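Long-range contacts in matrix protein VP40 (Lake Victoria marburgvirus, PDB 5B0V), which forms the viral matrix and drives assembly and budding of virus particles, working with host proteins of the multivesicular body pathway: residues F75-I80 / T179-S184; P95-L100 / P292-L297; Q132-V137 / A158-M163; I211-P216 / F300-V305. All blocks are in the same frame, centred on the assembly; numbering follows the deposited sequence.

Contact 1: residues F75-I80 / T179-S184; sequences FTLEAI and TNLVLS
The flat groups that meet between Thr76 and Ser184 are peptides, joined by two hydrogen bonds: Thr76 N to Ser184 O at 3.0 Å and Ser184 N to Thr76 O at 2.8 Å. Glu78 and Val182 repeat this two-way pairing, with a Glu78 N–Val182 O distance of 2.7 Å. At the far end Thr179 N (2.8 Å) and, weakly, Asn180 N both reach Ile80 O, which defines a classic beta bulge. The strand axes run antiparallel at 161°.

Side chains divide by face. On one, Leu77 CD2 sits 4.0 Å from Leu183 CD1 and also meets Leu181 CG, which lies anti to the backbone N (chi1 -151°), while Ala79 CB packs on Leu181 CD1 at 3.7 Å. On the other, Ile80 CG1 lies 3.6 Å from Asn180 CB, the two side chains side by side. Glu78 and Val182 share that more exposed face.

In the four-stranded mixed sheet these are the two inner strands, with strand 91-104 hydrogen-bonded beyond Leu77 and Ala79 and strand 56-59 beyond Leu181. Helix 110-119 covers Phe75 and Leu183 through Leu117.

Contact 2: residues P95-L100 / P292-L297; sequences PAWLPL and PENFPL
Trp97 receives a type I beta turn, Pro292 to Phe295, against its indole. The turn is closed by Phe295 N to Pro292 O at 2.8 Å, and it packs on strand 91-104, an outermost strand of a mixed four-stranded sheet within this chain.

The principal interaction is CH-pi. Glu293 CB stands 3.5 Å from the centroid of the five-membered ring of Trp97 and only 5° off its normal, which places it over the five-membered ring, to one side of the indole as a whole. Asn294 N lies above the same face, also offset toward the rim. Glu293 CG is anti to the backbone N (chi1 177°), and the chain then bends at chi2 and carries the carboxylate away from the indole. There Glu293 OE1 forms a salt bridge with Lys253 NZ and accepts a hydrogen bond from Ser259 N, so the residue offers its aliphatic part to the tryptophan and its charge to Lys253 and Ser259 of the same chain.

Apolar packing continues at the base of the turn. Pro292 CB is 4.0 Å from Trp97 CB, and Pro99 CG makes a looser approach to Pro292 CD at 4.5 Å. Separately from these apolar pairs, Pro292 CG lies against the backbone carbonyl, 3.6 Å from Trp97 O.

Polar atoms meet the ring without a hydrogen bond. The Asn294 amide lies by the six-membered part of the indole, its plane turned 50° from the ring: OD1 is 3.6 Å from Trp97 CE3, while ND2 is 3.7 Å from Trp97 CZ3.

Contact 3: residues Q132-V137 / A158-M163; sequences QKFVRV and AFIQNM
Val135 and Phe159 form the apolar centre, with Val135 CG1 packed 3.7 Å from Phe159 CB. Val137 CG1 meets the same aromatic side chain farther out, in the plane of the ring at its edge, 3.6 Å from Phe159 CE1. The side chains of the non-hydrogen-bonded pair Phe134 and Ile160 leave the backbone in diverging directions, yet farther out they run side by side and bring Phe134 CE1 to 3.6 Å from Ile160 CG1.

The backbone bonds establish the antiparallel pairing: Val135 N to Phe159 O and the return bond Phe159 N to Val135 O both measure 2.9 Å. Next comes Lys133 O, which accepts Gln161 N at 2.8 Å as the chain leaves the strand for a 3-10 segment. At the polar edge Lys133 and Gln161 lie alongside each other, Lys133 CE 3.6 Å from Gln161 OE1, and that oxygen has a weak hydrogen bond with Tyr176 OH. Arg136 passes Ala158 and gives NH1 to Asn156 OD1, while making a cation-pi contact with Phe127.

Strand 133-139 is the middle strand of this three-stranded antiparallel sheet, between 122-128 and 156-160. Phe159 reaches out of it to Leu98 and Pro99 on strand 91-104.

Contact 4: residues I211-P216 / F300-V305; sequences IHPNLP and FNNRQV
Ile211 and Arg303 bring their backbones closest, CA to CA 4.7 Å, and beside them lie a type I beta turn from His212 to Leu215 and an inverse gamma turn centred on Asn302. The first turn is closed by Leu215 N to His212 O at 3.1 Å, and the two segments meet by packing alone.

Ile211 has the largest share. Its CG1 lies anti to the backbone N (chi1 -158°) and rests 3.9 Å from Phe300 CD1, while CD1 extends to 3.5 Å from Arg303 NE, alongside an arginine chain extended as far as NE. That nitrogen makes a weak hydrogen bond to Phe300 O at 2.9 Å, with an angle of 128° at the hydrogen; beyond it, the guanidinium gives NH1 to Leu246 O. Leu215 CD1 touches the Phe300 ring at its edge, 4.0 Å from CE1. On the outer side, Asn302 crosses Pro213 at about a right angle, its ND2 3.6 Å from Pro213 CD. Val251 packs on Ile211, Phe300 and Arg303.

The two turns lie where strand 205-210 ends and strand 304-309 begins, neighbours in an antiparallel sheet, with Gln304 and Ser210 bonded through their backbones.

In the fold
Contacts 1 and 2 share a sheet: strands 72-83 and 91-104 are neighbours, Leu77 O lies 2.7 Å from Leu98 N, and the centres are 11 Å apart. Contact 3 meets strand 91-104 through Leu98, whose side chain leaves on the side away from the 292-297 turn, with Leu98 CB 3.5 Å from Phe159 CZ. The 292-297 segment then leads to contact 4, where Phe295 CZ is 3.7 Å from His212 ND1. Contacts 3 and 4 also meet directly, Met163 CE lying 3.5 Å from Leu215 CD2. Contacts 1 and 4, about 24 Å between centres, do not touch. The PPXY budding motif, Pro30 to Tyr33, precedes the modelled chain, so none of these contacts can be related to it.

Contact 1: residues F75-I80 / T179-S184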
loop_
_atom_site.group_PDB
_atom_site.type_symbol
_atom_site.label_atom_id
_atom_site.label_comp_id
_atom_site.label_asym_id
_atom_site.label_seq_id
_atom_site.Cartn_x
_atom_site.Cartn_y
_atom_site.Cartn_z
ATOM N N PHE A 75 7.875 8.125 7.446
ATOM C CA PHE A 75 7.790 7.596 6.085
ATOM C C PHE A 75 9.089 7.865 5.337
ATOM O O PHE A 75 9.531 9.018 5.245
ATOM C CB PHE A 75 6.660 8.307 5.341
ATOM C CG PHE A 75 5.318 8.026 5.894
ATOM C CD1 PHE A 75 4.863 8.689 7.025
ATOM C CD2 PHE A 75 4.493 7.106 5.285
ATOM C CE1 PHE A 75 3.610 8.413 7.542
ATOM C CE2 PHE A 75 3.241 6.843 5.788
ATOM C CZ PHE A 75 2.799 7.490 6.913
ATOM N N THR A 76 9.660 6.822 4.762
ATOM C CA THR A 76 10.904 6.928 4.007
ATOM C C THR A 76 10.911 6.041 2.764
ATOM O O THR A 76 10.554 4.861 2.825
ATOM C CB THR A 76 12.079 6.478 4.877
ATOM O OG1 THR A 76 11.977 7.122 6.136
ATOM C CG2 THR A 76 13.403 6.849 4.248
ATOM N N LEU A 77 11.317 6.589 1.633
ATOM C CA LEU A 77 11.604 5.755 0.477
ATOM C C LEU A 77 13.058 5.297 0.511
ATOM O O LEU A 77 13.980 6.086 0.712
ATOM C CB LEU A 77 11.342 6.504 -0.828
ATOM C CG LEU A 77 9.885 6.662 -1.221
ATOM C CD1 LEU A 77 9.852 7.409 -2.542
ATOM C CD2 LEU A 77 9.182 5.312 -1.320
ATOM N N GLU A 78 13.237 4.012 0.258
ATOM C CA GLU A 78 14.550 3.408 0.120
ATOM C C GLU A 78 14.699 3.009 -1.312
ATOM O O GLU A 78 13.850 2.287 -1.823
ATOM C CB GLU A 78 14.632 2.187 0.997
ATOM C CG GLU A 78 14.268 2.463 2.445
ATOM C CD GLU A 78 14.758 1.321 3.326
ATOM O OE1 GLU A 78 14.879 0.196 2.799
ATOM O OE2 GLU A 78 15.035 1.519 4.527
ATOM N N ALA A 79 15.752 3.477 -1.973
ATOM C CA ALA A 79 15.870 3.279 -3.415
ATOM C C ALA A 79 17.148 2.583 -3.805
ATOM O O ALA A 79 18.146 2.688 -3.119
ATOM C CB ALA A 79 15.782 4.603 -4.134
ATOM N N ILE A 80 17.064 1.845 -4.904
ATOM C CA ILE A 80 18.213 1.402 -5.647
ATOM C C ILE A 80 18.270 2.179 -6.973
ATOM O O ILE A 80 17.277 2.322 -7.665
ATOM C CB ILE A 80 18.135 -0.085 -5.971
ATOM C CG1 ILE A 80 17.904 -0.907 -4.700
ATOM C CG2 ILE A 80 19.420 -0.524 -6.677
ATOM C CD1 ILE A 80 19.092 -0.966 -3.776
ATOM N N THR A 179 15.807 1.706 -9.944
ATOM C CA THR A 179 15.751 0.296 -10.270
ATOM C C THR A 179 14.773 -0.409 -9.344
ATOM O O THR A 179 14.077 -1.346 -9.729
ATOM C CB THR A 179 17.163 -0.303 -10.150
ATOM O OG1 THR A 179 17.865 -0.034 -11.362
ATOM C CG2 THR A 179 17.153 -1.814 -9.882
ATOM N N ASN A 180 14.748 0.047 -8.108
ATOM C CA ASN A 180 13.982 -0.588 -7.079
ATOM C C ASN A 180 13.545 0.422 -6.022
ATOM O O ASN A 180 14.282 1.338 -5.665
ATOM C CB ASN A 180 14.827 -1.658 -6.432
ATOM C CG ASN A 180 13.999 -2.585 -5.589
ATOM O OD1 ASN A 180 13.417 -3.542 -6.110
ATOM N ND2 ASN A 180 13.949 -2.325 -4.278
ATOM N N LEU A 181 12.353 0.238 -5.490
ATOM C CA LEU A 181 11.834 1.183 -4.522
ATOM C C LEU A 181 11.108 0.485 -3.375
ATOM O O LEU A 181 10.298 -0.404 -3.584
ATOM C CB LEU A 181 10.930 2.143 -5.255
ATOM C CG LEU A 181 10.816 3.554 -4.696
ATOM C CD1 LEU A 181 12.160 4.252 -4.542
ATOM C CD2 LEU A 181 9.893 4.358 -5.610
ATOM N N VAL A 182 11.446 0.852 -2.155
ATOM C CA VAL A 182 10.757 0.323 -0.986
ATOM C C VAL A 182 10.270 1.494 -0.108
ATOM O O VAL A 182 11.039 2.413 0.193
ATOM C CB VAL A 182 11.662 -0.591 -0.139
ATOM C CG1 VAL A 182 10.998 -0.929 1.199
ATOM C CG2 VAL A 182 11.986 -1.862 -0.874
ATOM N N LEU A 183 8.987 1.451 0.272
ATOM C CA LEU A 183 8.421 2.405 1.205
ATOM C C LEU A 183 8.449 1.869 2.618
ATOM O O LEU A 183 7.718 0.921 2.947
ATOM C CB LEU A 183 6.989 2.680 0.848
ATOM C CG LEU A 183 6.241 3.534 1.876
ATOM C CD1 LEU A 183 6.705 4.985 1.846
ATOM C CD2 LEU A 183 4.758 3.435 1.613
ATOM N N SER A 184 9.283 2.489 3.461
ATOM C CA SER A 184 9.350 2.167 4.887
ATOM C C SER A 184 8.370 3.023 5.674
ATOM O O SER A 184 8.347 4.242 5.505
ATOM C CB SER A 184 10.741 2.409 5.432
ATOM O OG SER A 184 10.783 2.006 6.787
#

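Contact 2: residues P95-L100 / P292-L297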
loop_
_atom_site.group_PDB
_atom_site.type_symbol
_atom_site.label_atom_id
_atom_site.label_comp_id
_atom_site.label_asym_id
_atom_site.label_seq_id
_atom_site.Cartn_x
_atom_site.Cartn_y
_atom_site.Cartn_z
ATOM N N PRO A 95 22.336 2.206 -3.379
ATOM C CA PRO A 95 21.214 2.430 -2.502
ATOM C C PRO A 95 21.151 3.887 -2.024
ATOM O O PRO A 95 22.195 4.526 -1.898
ATOM C CB PRO A 95 21.517 1.507 -1.321
ATOM C CG PRO A 95 22.991 1.516 -1.232
ATOM C CD PRO A 95 23.493 1.677 -2.634
ATOM N N ALA A 96 19.942 4.389 -1.751
ATOM C CA ALA A 96 19.750 5.724 -1.196
ATOM C C ALA A 96 18.495 5.795 -0.335
ATOM O O ALA A 96 17.496 5.104 -0.597
ATOM C CB ALA A 96 19.647 6.730 -2.315
ATOM N N TRP A 97 18.535 6.695 0.642
ATOM C CA TRP A 97 17.471 6.838 1.638
ATOM C C TRP A 97 16.827 8.204 1.580
ATOM O O TRP A 97 17.482 9.204 1.763
ATOM C CB TRP A 97 18.063 6.588 3.017
ATOM C CG TRP A 97 18.411 5.134 3.170
ATOM C CD1 TRP A 97 17.593 4.151 3.660
ATOM C CD2 TRP A 97 19.635 4.489 2.795
ATOM N NE1 TRP A 97 18.246 2.941 3.633
ATOM C CE2 TRP A 97 19.500 3.124 3.117
ATOM C CE3 TRP A 97 20.842 4.935 2.240
ATOM C CZ2 TRP A 97 20.521 2.195 2.902
ATOM C CZ3 TRP A 97 21.880 3.995 2.021
ATOM C CH2 TRP A 97 21.700 2.643 2.355
ATOM N N LEU A 98 15.522 8.219 1.357
ATOM C CA LEU A 98 14.791 9.423 1.006
ATOM C C LEU A 98 13.633 9.644 1.975
ATOM O O LEU A 98 12.550 9.081 1.814
ATOM C CB LEU A 98 14.269 9.270 -0.426
ATOM C CG LEU A 98 15.379 8.948 -1.442
ATOM C CD1 LEU A 98 14.822 8.434 -2.757
ATOM C CD2 LEU A 98 16.238 10.156 -1.702
ATOM N N PRO A 99 13.861 10.418 3.031
ATOM C CA PRO A 99 12.766 10.746 3.944
ATOM C C PRO A 99 11.671 11.506 3.228
ATOM O O PRO A 99 11.973 12.341 2.389
ATOM C CB PRO A 99 13.435 11.661 4.953
ATOM C CG PRO A 99 14.829 11.170 4.978
ATOM C CD PRO A 99 15.169 10.767 3.587
ATOM N N LEU A 100 10.420 11.218 3.536
ATOM C CA LEU A 100 9.295 11.967 2.971
ATOM C C LEU A 100 8.530 12.734 4.018
ATOM O O LEU A 100 7.703 13.548 3.663
ATOM C CB LEU A 100 8.285 11.027 2.327
ATOM C CG LEU A 100 8.817 10.003 1.323
ATOM C CD1 LEU A 100 7.651 9.119 0.920
ATOM C CD2 LEU A 100 9.424 10.677 0.108
ATOM N N PRO A 292 18.982 10.266 6.291
ATOM C CA PRO A 292 19.339 9.046 5.611
ATOM C C PRO A 292 20.017 8.054 6.511
ATOM O O PRO A 292 20.785 8.426 7.356
ATOM C CB PRO A 292 20.282 9.538 4.530
ATOM C CG PRO A 292 19.694 10.845 4.132
ATOM C CD PRO A 292 19.294 11.445 5.457
ATOM N N GLU A 293 19.679 6.789 6.329
ATOM C CA GLU A 293 20.213 5.698 7.127
ATOM C C GLU A 293 21.746 5.734 7.166
ATOM O O GLU A 293 22.351 5.606 8.218
ATOM C CB GLU A 293 19.679 4.368 6.573
ATOM C CG GLU A 293 20.187 3.107 7.241
ATOM C CD GLU A 293 19.705 2.943 8.668
ATOM O OE1 GLU A 293 19.000 3.820 9.173
ATOM O OE2 GLU A 293 20.059 1.929 9.299
ATOM N N ASN A 294 22.366 5.963 6.016
ATOM C CA ASN A 294 23.835 6.065 5.947
ATOM C C ASN A 294 24.391 7.421 6.350
ATOM O O ASN A 294 25.554 7.675 6.113
ATOM C CB ASN A 294 24.356 5.748 4.538
ATOM C CG ASN A 294 23.830 6.723 3.478
ATOM O OD1 ASN A 294 22.857 7.472 3.708
ATOM N ND2 ASN A 294 24.439 6.689 2.299
ATOM N N PHE A 295 23.598 8.313 6.913
ATOM C CA PHE A 295 24.138 9.613 7.316
ATOM C C PHE A 295 25.031 9.421 8.551
ATOM O O PHE A 295 24.619 8.700 9.463
ATOM C CB PHE A 295 22.993 10.554 7.645
ATOM C CG PHE A 295 23.384 11.987 7.739
ATOM C CD1 PHE A 295 23.366 12.792 6.630
ATOM C CD2 PHE A 295 23.751 12.532 8.950
ATOM C CE1 PHE A 295 23.709 14.129 6.727
ATOM C CE2 PHE A 295 24.100 13.869 9.068
ATOM C CZ PHE A 295 24.076 14.676 7.951
ATOM N N PRO A 296 26.242 10.053 8.578
ATOM C CA PRO A 296 27.260 9.856 9.617
ATOM C C PRO A 296 26.975 10.602 10.889
ATOM O O PRO A 296 26.459 11.731 10.844
ATOM C CB PRO A 296 28.510 10.442 8.981
ATOM C CG PRO A 296 27.996 11.540 8.135
ATOM C CD PRO A 296 26.735 10.986 7.541
ATOM N N LEU A 297 27.353 10.012 12.021
ATOM C CA LEU A 297 26.947 10.596 13.310
ATOM C C LEU A 297 27.709 11.864 13.577
ATOM O O LEU A 297 27.203 12.756 14.246
ATOM C CB LEU A 297 27.154 9.664 14.499
ATOM C CG LEU A 297 26.023 8.684 14.888
ATOM C CD1 LEU A 297 24.921 9.389 15.691
ATOM C CD2 LEU A 297 25.444 7.845 13.716
#

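Contact 3: residues Q132-V137 / A158-M163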
loop_
_atom_site.group_PDB
_atom_site.type_symbol
_atom_site.label_atom_id
_atom_site.label_comp_id
_atom_site.label_asym_id
_atom_site.label_seq_id
_atom_site.Cartn_x
_atom_site.Cartn_y
_atom_site.Cartn_z
ATOM N N GLN A 132 23.146 24.658 -6.824
ATOM C CA GLN A 132 23.318 23.557 -5.880
ATOM C C GLN A 132 22.608 22.335 -6.434
ATOM O O GLN A 132 21.439 22.423 -6.764
ATOM C CB GLN A 132 22.736 23.947 -4.530
ATOM C CG GLN A 132 23.588 23.590 -3.323
ATOM C CD GLN A 132 22.912 23.986 -2.013
ATOM O OE1 GLN A 132 21.759 24.447 -2.003
ATOM N NE2 GLN A 132 23.622 23.805 -0.899
ATOM N N LYS A 133 23.290 21.195 -6.532
ATOM C CA LYS A 133 22.743 20.073 -7.294
ATOM C C LYS A 133 21.714 19.330 -6.477
ATOM O O LYS A 133 21.973 18.907 -5.348
ATOM C CB LYS A 133 23.842 19.130 -7.793
ATOM C CG LYS A 133 24.717 19.764 -8.853
ATOM C CD LYS A 133 25.613 18.758 -9.559
ATOM C CE LYS A 133 24.849 17.917 -10.579
ATOM N NZ LYS A 133 25.748 17.043 -11.402
ATOM N N PHE A 134 20.541 19.172 -7.076
ATOM C CA PHE A 134 19.427 18.475 -6.457
ATOM C C PHE A 134 18.990 17.264 -7.253
ATOM O O PHE A 134 19.348 17.071 -8.421
ATOM C CB PHE A 134 18.241 19.418 -6.323
ATOM C CG PHE A 134 18.406 20.411 -5.244
ATOM C CD1 PHE A 134 18.002 20.119 -3.955
ATOM C CD2 PHE A 134 19.004 21.630 -5.498
ATOM C CE1 PHE A 134 18.169 21.049 -2.938
ATOM C CE2 PHE A 134 19.180 22.561 -4.484
ATOM C CZ PHE A 134 18.767 22.271 -3.201
ATOM N N VAL A 135 18.178 16.454 -6.600
ATOM C CA VAL A 135 17.626 15.245 -7.202
ATOM C C VAL A 135 16.148 15.197 -6.814
ATOM O O VAL A 135 15.825 15.284 -5.632
ATOM C CB VAL A 135 18.421 14.020 -6.708
ATOM C CG1 VAL A 135 18.048 13.712 -5.282
ATOM C CG2 VAL A 135 18.180 12.782 -7.537
ATOM N N ARG A 136 15.260 15.108 -7.795
ATOM C CA ARG A 136 13.821 15.107 -7.533
ATOM C C ARG A 136 13.205 13.759 -7.810
ATOM O O ARG A 136 13.245 13.270 -8.947
ATOM C CB ARG A 136 13.122 16.131 -8.415
ATOM C CG ARG A 136 11.722 16.481 -7.944
ATOM C CD ARG A 136 10.921 17.177 -9.034
ATOM N NE ARG A 136 11.532 18.429 -9.466
ATOM C CZ ARG A 136 11.582 19.556 -8.746
ATOM N NH1 ARG A 136 11.055 19.629 -7.520
ATOM N NH2 ARG A 136 12.181 20.631 -9.261
ATOM N N VAL A 137 12.630 13.143 -6.792
ATOM C CA VAL A 137 11.854 11.950 -7.051
ATOM C C VAL A 137 10.390 12.343 -7.219
ATOM O O VAL A 137 9.824 13.043 -6.391
ATOM C CB VAL A 137 12.067 10.836 -6.024
ATOM C CG1 VAL A 137 12.131 11.387 -4.628
ATOM C CG2 VAL A 137 10.969 9.787 -6.134
ATOM N N ALA A 158 12.295 16.922 -3.446
ATOM C CA ALA A 158 13.693 17.153 -3.802
ATOM C C ALA A 158 14.645 16.832 -2.655
ATOM O O ALA A 158 14.279 16.920 -1.482
ATOM C CB ALA A 158 13.872 18.583 -4.241
ATOM N N PHE A 159 15.870 16.450 -3.002
ATOM C CA PHE A 159 16.916 16.188 -2.013
ATOM C C PHE A 159 18.179 16.797 -2.547
ATOM O O PHE A 159 18.388 16.758 -3.762
ATOM C CB PHE A 159 17.121 14.693 -1.840
ATOM C CG PHE A 159 15.902 13.988 -1.377
ATOM C CD1 PHE A 159 14.978 13.483 -2.275
ATOM C CD2 PHE A 159 15.654 13.868 -0.038
ATOM C CE1 PHE A 159 13.826 12.866 -1.831
ATOM C CE2 PHE A 159 14.513 13.246 0.416
ATOM C CZ PHE A 159 13.598 12.746 -0.479
ATOM N N ILE A 160 19.018 17.361 -1.679
ATOM C CA ILE A 160 20.356 17.769 -2.131
ATOM C C ILE A 160 21.020 16.507 -2.640
ATOM O O ILE A 160 20.905 15.451 -2.040
ATOM C CB ILE A 160 21.222 18.416 -1.024
ATOM C CG1 ILE A 160 20.747 19.845 -0.708
ATOM C CG2 ILE A 160 22.666 18.542 -1.454
ATOM C CD1 ILE A 160 19.622 19.953 0.324
ATOM N N GLN A 161 21.686 16.608 -3.771
ATOM C CA GLN A 161 22.275 15.434 -4.368
ATOM C C GLN A 161 23.247 14.786 -3.419
ATOM O O GLN A 161 23.268 13.580 -3.292
ATOM C CB GLN A 161 22.989 15.783 -5.663
ATOM C CG GLN A 161 23.326 14.565 -6.489
ATOM C CD GLN A 161 24.262 14.882 -7.630
ATOM O OE1 GLN A 161 23.853 14.924 -8.795
ATOM N NE2 GLN A 161 25.525 15.126 -7.303
ATOM N N ASN A 162 24.076 15.567 -2.754
ATOM C CA ASN A 162 25.106 14.956 -1.927
ATOM C C ASN A 162 24.539 14.217 -0.719
ATOM O O ASN A 162 25.284 13.699 0.089
ATOM C CB ASN A 162 26.198 15.971 -1.543
ATOM C CG ASN A 162 25.640 17.184 -0.787
ATOM O OD1 ASN A 162 25.018 17.043 0.273
ATOM N ND2 ASN A 162 25.848 18.382 -1.336
HETATM N N MSE A 163 23.219 14.160 -0.604
HETATM C CA MSE A 163 22.555 13.368 0.455
HETATM C C MSE A 163 21.967 12.085 -0.076
HETATM O O MSE A 163 21.287 11.348 0.648
HETATM C CB MSE A 163 21.468 14.237 1.097
HETATM C CG MSE A 163 22.094 15.447 1.800
HETATM SE SE MSE A 163 21.938 15.236 3.737
HETATM C CE MSE A 163 19.963 15.259 3.690
#

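Contact 4: residues I211-P216 / F300-V305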
loop_
_atom_site.group_PDB
_atom_site.type_symbol
_atom_site.label_atom_id
_atom_site.label_comp_id
_atom_site.label_asym_id
_atom_site.label_seq_id
_atom_site.Cartn_x
_atom_site.Cartn_y
_atom_site.Cartn_z
ATOM N N ILE A 211 19.773 21.185 12.702
ATOM C CA ILE A 211 20.827 20.234 13.048
ATOM C C ILE A 211 21.825 19.995 11.908
ATOM O O ILE A 211 22.961 19.604 12.149
ATOM C CB ILE A 211 20.213 18.895 13.521
ATOM C CG1 ILE A 211 21.215 18.112 14.366
ATOM C CG2 ILE A 211 19.674 18.054 12.360
ATOM C CD1 ILE A 211 21.320 18.608 15.797
ATOM N N HIS A 212 21.428 20.281 10.677
ATOM C CA HIS A 212 22.339 20.187 9.544
ATOM C C HIS A 212 21.747 21.066 8.479
ATOM O O HIS A 212 20.548 21.137 8.346
ATOM C CB HIS A 212 22.431 18.736 9.059
ATOM C CG HIS A 212 23.339 18.496 7.884
ATOM N ND1 HIS A 212 24.704 18.339 8.007
ATOM C CD2 HIS A 212 23.060 18.292 6.578
ATOM C CE1 HIS A 212 25.234 18.109 6.821
ATOM N NE2 HIS A 212 24.254 18.069 5.938
ATOM N N PRO A 213 22.594 21.771 7.721
ATOM C CA PRO A 213 22.023 22.749 6.798
ATOM C C PRO A 213 21.111 22.146 5.741
ATOM O O PRO A 213 20.241 22.847 5.226
ATOM C CB PRO A 213 23.245 23.395 6.151
ATOM C CG PRO A 213 24.417 22.564 6.545
ATOM C CD PRO A 213 24.059 21.893 7.819
ATOM N N ASN A 214 21.294 20.865 5.443
ATOM C CA ASN A 214 20.494 20.195 4.440
ATOM C C ASN A 214 19.342 19.330 4.955
ATOM O O ASN A 214 18.796 18.528 4.203
ATOM C CB ASN A 214 21.420 19.380 3.540
ATOM C CG ASN A 214 22.401 20.244 2.781
ATOM O OD1 ASN A 214 23.455 19.767 2.330
ATOM N ND2 ASN A 214 22.051 21.518 2.607
ATOM N N LEU A 215 18.976 19.493 6.218
ATOM C CA LEU A 215 17.775 18.899 6.780
ATOM C C LEU A 215 16.859 20.018 7.286
ATOM O O LEU A 215 17.328 21.045 7.789
ATOM C CB LEU A 215 18.146 18.008 7.949
ATOM C CG LEU A 215 19.055 16.828 7.640
ATOM C CD1 LEU A 215 19.549 16.166 8.917
ATOM C CD2 LEU A 215 18.340 15.801 6.795
ATOM N N PRO A 216 15.537 19.808 7.223
ATOM C CA PRO A 216 14.705 20.887 7.760
ATOM C C PRO A 216 14.908 21.036 9.264
ATOM O O PRO A 216 15.299 20.081 9.932
ATOM C CB PRO A 216 13.289 20.445 7.418
ATOM C CG PRO A 216 13.350 18.944 7.384
ATOM C CD PRO A 216 14.775 18.545 7.049
ATOM N N PHE A 300 26.333 16.046 12.496
ATOM C CA PHE A 300 25.286 16.845 13.110
ATOM C C PHE A 300 25.875 17.966 13.998
ATOM O O PHE A 300 25.329 18.313 15.057
ATOM C CB PHE A 300 24.424 15.933 13.966
ATOM C CG PHE A 300 23.665 14.897 13.191
ATOM C CD1 PHE A 300 22.744 15.262 12.218
ATOM C CD2 PHE A 300 23.810 13.551 13.478
ATOM C CE1 PHE A 300 22.011 14.311 11.517
ATOM C CE2 PHE A 300 23.072 12.597 12.797
ATOM C CZ PHE A 300 22.176 12.979 11.811
ATOM N N ASN A 301 26.998 18.530 13.594
ATOM C CA ASN A 301 27.694 19.481 14.468
ATOM C C ASN A 301 27.513 20.936 14.082
ATOM O O ASN A 301 27.721 21.812 14.906
ATOM C CB ASN A 301 29.171 19.119 14.537
ATOM C CG ASN A 301 29.397 17.800 15.248
ATOM O OD1 ASN A 301 28.647 17.447 16.161
ATOM N ND2 ASN A 301 30.430 17.065 14.837
ATOM N N ASN A 302 27.148 21.163 12.822
ATOM C CA ASN A 302 26.878 22.484 12.298
ATOM C C ASN A 302 25.426 22.855 12.581
ATOM O O ASN A 302 24.536 22.772 11.709
ATOM C CB ASN A 302 27.167 22.526 10.806
ATOM C CG ASN A 302 26.877 23.886 10.178
ATOM O OD1 ASN A 302 26.658 24.908 10.861
ATOM N ND2 ASN A 302 26.874 23.905 8.854
ATOM N N ARG A 303 25.212 23.302 13.812
ATOM C CA ARG A 303 23.889 23.572 14.332
ATOM C C ARG A 303 23.642 25.059 14.375
ATOM O O ARG A 303 24.571 25.853 14.493
ATOM C CB ARG A 303 23.785 23.035 15.750
ATOM C CG ARG A 303 24.240 21.600 15.895
ATOM C CD ARG A 303 24.159 21.158 17.332
ATOM N NE ARG A 303 24.242 19.709 17.352
ATOM C CZ ARG A 303 24.619 18.991 18.394
ATOM N NH1 ARG A 303 24.921 19.556 19.546
ATOM N NH2 ARG A 303 24.649 17.678 18.294
ATOM N N GLN A 304 22.372 25.427 14.319
ATOM C CA GLN A 304 21.948 26.818 14.451
ATOM C C GLN A 304 20.523 26.854 15.000
ATOM O O GLN A 304 19.761 25.919 14.768
ATOM C CB GLN A 304 22.018 27.494 13.082
ATOM C CG GLN A 304 21.639 28.956 13.056
ATOM C CD GLN A 304 21.827 29.516 11.669
ATOM O OE1 GLN A 304 21.006 29.289 10.813
ATOM N NE2 GLN A 304 22.929 30.207 11.429
ATOM N N VAL A 305 20.177 27.928 15.713
ATOM C CA VAL A 305 18.803 28.148 16.188
ATOM C C VAL A 305 18.018 29.095 15.293
ATOM O O VAL A 305 18.471 30.203 14.987
ATOM C CB VAL A 305 18.764 28.778 17.578
ATOM C CG1 VAL A 305 17.330 28.874 18.063
ATOM C CG2 VAL A 305 19.592 27.965 18.541
#